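Local atomic coordinates of NeuRonal IgCAM-5 (Caenorhabditis elegans, PDB entry 6ON6), a protein that forms homodimers through its first immunoglobulin domain and probably acts as a cell-surface adhesion receptor in the wiring of the nervous system. Residues P6-Q9 against Q10-S14. Numbering follows the deposited sequence.
Sequences PTIQ and QPSMS
At the kink between the A and A' strands of this immunoglobulin domain, Ser12 reaches back across the turn to Gln9 and Ile8. Its OG donates a 2.7 Å hydrogen bond to Gln9 O, meeting the carbonyl almost head-on (C=O...OG angle 161°). The same oxygen accepts a hydrogen bond from the backbone N of Ile29 on the neighbouring strand 24-31, so two bonds fix its rotation. Ile8 CG2, placed anti to its own backbone N, presses on Ser12 CB at 3.4 Å, tight for two carbons. Replacing Ser12 by alanine is likely to cost Gln9 O its hydroxyl donor and Ile29 N its acceptor.

The peptide between Gln10 and Pro11 is cis, a bend well known in such split A strands: strand 7-8 pairs with 24-31 in one sheet of the sandwich, whereas strand 16-19 joins 101-110 in the other. Gln10 spans the bend with its own side chain. Folded at chi2 (-61°), it lets OE1 accept a 2.9 Å hydrogen bond from Ser12 N, which approaches from 56° out of the carbonyl plane, off the lone pairs. The extended side chain of Gln9 takes another course: OE1 bonds Asn31 ND2, while NE2 donates to a water 3.0 Å away that in turn donates to Gln10 O.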
ATOM      1  N   PRO A   6      16.468   8.690  -5.381  1.00 39.00           N
ATOM      2  CA  PRO A   6      15.950   9.022  -4.053  1.00 32.65           C
ATOM      3  C   PRO A   6      16.649   8.208  -2.981  1.00 37.56           C
ATOM      4  O   PRO A   6      16.912   7.013  -3.155  1.00 40.47           O
ATOM      5  CB  PRO A   6      14.465   8.633  -4.142  1.00 37.20           C
ATOM      6  CG  PRO A   6      14.136   8.806  -5.594  1.00 35.58           C
ATOM      7  CD  PRO A   6      15.406   8.449  -6.366  1.00 38.87           C
ATOM      8  N   THR A   7      16.876   8.848  -1.830  1.00 31.69           N
ATOM      9  CA  THR A   7      17.373   8.152  -0.660  1.00 36.00           C
ATOM     10  C   THR A   7      16.583   8.652   0.545  1.00 33.08           C
ATOM     11  O   THR A   7      16.039   9.755   0.545  1.00 35.37           O
ATOM     12  CB  THR A   7      18.903   8.366  -0.484  1.00 39.39           C
ATOM     13  OG1 THR A   7      19.177   9.771  -0.513  1.00 41.01           O
ATOM     14  CG2 THR A   7      19.694   7.627  -1.580  1.00 39.66           C
ATOM     15  N   ILE A   8      16.587   7.861   1.591  1.00 34.95           N
ATOM     16  CA  ILE A   8      15.861   8.240   2.795  1.00 33.82           C
ATOM     17  C   ILE A   8      16.866   8.646   3.863  1.00 33.67           C
ATOM     18  O   ILE A   8      17.752   7.857   4.234  1.00 34.48           O
ATOM     19  CB  ILE A   8      14.907   7.136   3.254  1.00 36.75           C
ATOM     20  CG1 ILE A   8      13.766   6.983   2.233  1.00 37.93           C
ATOM     21  CG2 ILE A   8      14.353   7.486   4.602  1.00 34.86           C
ATOM     22  CD1 ILE A   8      12.889   5.748   2.427  1.00 40.90           C
ATOM     23  N   GLN A   9      16.787   9.908   4.282  1.00 31.46           N
ATOM     24  CA  GLN A   9      17.765  10.450   5.207  1.00 30.44           C
ATOM     25  C   GLN A   9      17.566   9.833   6.570  1.00 31.87           C
ATOM     26  O   GLN A   9      16.424   9.615   6.994  1.00 35.59           O
ATOM     27  CB  GLN A   9      17.521  11.939   5.324  1.00 33.49           C
ATOM     28  CG  GLN A   9      18.378  12.612   6.375  1.00 32.87           C
ATOM     29  CD  GLN A   9      18.416  14.088   6.156  1.00 35.59           C
ATOM     30  OE1 GLN A   9      18.595  14.544   5.035  1.00 36.39           O
ATOM     31  NE2 GLN A   9      18.170  14.846   7.200  1.00 42.04           N
ATOM     32  N   GLN A  10      18.580   9.594   7.265  1.00 30.51           N
ATOM     33  CA  GLN A  10      18.424   9.009   8.577  1.00 31.51           C
ATOM     34  C   GLN A  10      18.742  10.011   9.675  1.00 29.31           C
ATOM     35  O   GLN A  10      19.694  10.781   9.547  1.00 31.72           O
ATOM     36  CB  GLN A  10      19.315   7.782   8.740  1.00 38.08           C
ATOM     37  CG  GLN A  10      18.872   6.615   7.889  1.00 42.51           C
ATOM     38  CD  GLN A  10      17.455   6.111   8.227  1.00 44.94           C
ATOM     39  OE1 GLN A  10      16.959   6.275   9.350  1.00 43.95           O
ATOM     40  NE2 GLN A  10      16.796   5.496   7.244  1.00 47.98           N
ATOM     41  N   PRO A  11      17.998  10.012  10.791  1.00 30.88           N
ATOM     42  CA  PRO A  11      16.924   9.076  11.122  1.00 30.84           C
ATOM     43  C   PRO A  11      15.606   9.403  10.422  1.00 30.52           C
ATOM     44  O   PRO A  11      15.200  10.562  10.354  1.00 35.69           O
ATOM     45  CB  PRO A  11      16.748   9.284  12.627  1.00 33.74           C
ATOM     46  CG  PRO A  11      17.140  10.682  12.861  1.00 35.42           C
ATOM     47  CD  PRO A  11      18.264  10.942  11.892  1.00 33.67           C
ATOM     48  N   SER A  12      14.974   8.370   9.880  1.00 28.11           N
ATOM     49  CA  SER A  12      13.617   8.409   9.342  1.00 27.07           C
ATOM     50  C   SER A  12      12.895   7.183   9.877  1.00 23.67           C
ATOM     51  O   SER A  12      13.519   6.163  10.147  1.00 26.52           O
ATOM     52  CB  SER A  12      13.529   8.371   7.796  1.00 26.85           C
ATOM     53  OG  SER A  12      13.748   9.653   7.192  1.00 29.25           O
ATOM     54  N   MET A  13      11.568   7.293  10.070  1.00 23.23           N
ATOM     55  CA  MET A  13      10.749   6.148  10.491  1.00 22.45           C
ATOM     56  C   MET A  13      11.332   5.504  11.751  1.00 25.66           C
ATOM     57  O   MET A  13      11.500   4.286  11.847  1.00 29.08           O
ATOM     58  CB  MET A  13      10.558   5.153   9.360  1.00 24.13           C
ATOM     59  CG  MET A  13      10.006   5.777   8.081  1.00 24.77           C
ATOM     60  SD  MET A  13       8.396   6.561   8.333  1.00 25.45           S
ATOM     61  CE  MET A  13       7.337   5.183   8.661  1.00 28.29           C
ATOM     62  N   SER A  14      11.640   6.362  12.727  1.00 23.32           N
ATOM     63  CA  SER A  14      12.117   5.900  14.017  1.00 24.45           C
ATOM     64  C   SER A  14      11.021   5.159  14.776  1.00 21.89           C
ATOM     65  O   SER A  14       9.841   5.552  14.780  1.00 25.24           O
ATOM     66  CB  SER A  14      12.554   7.101  14.838  1.00 27.31           C
ATOM     67  OG  SER A  14      13.690   7.709  14.205  1.00 29.12           O
TER
HETATM   68  O   HOH W   1      19.259  13.605   9.729  1.00 36.31           O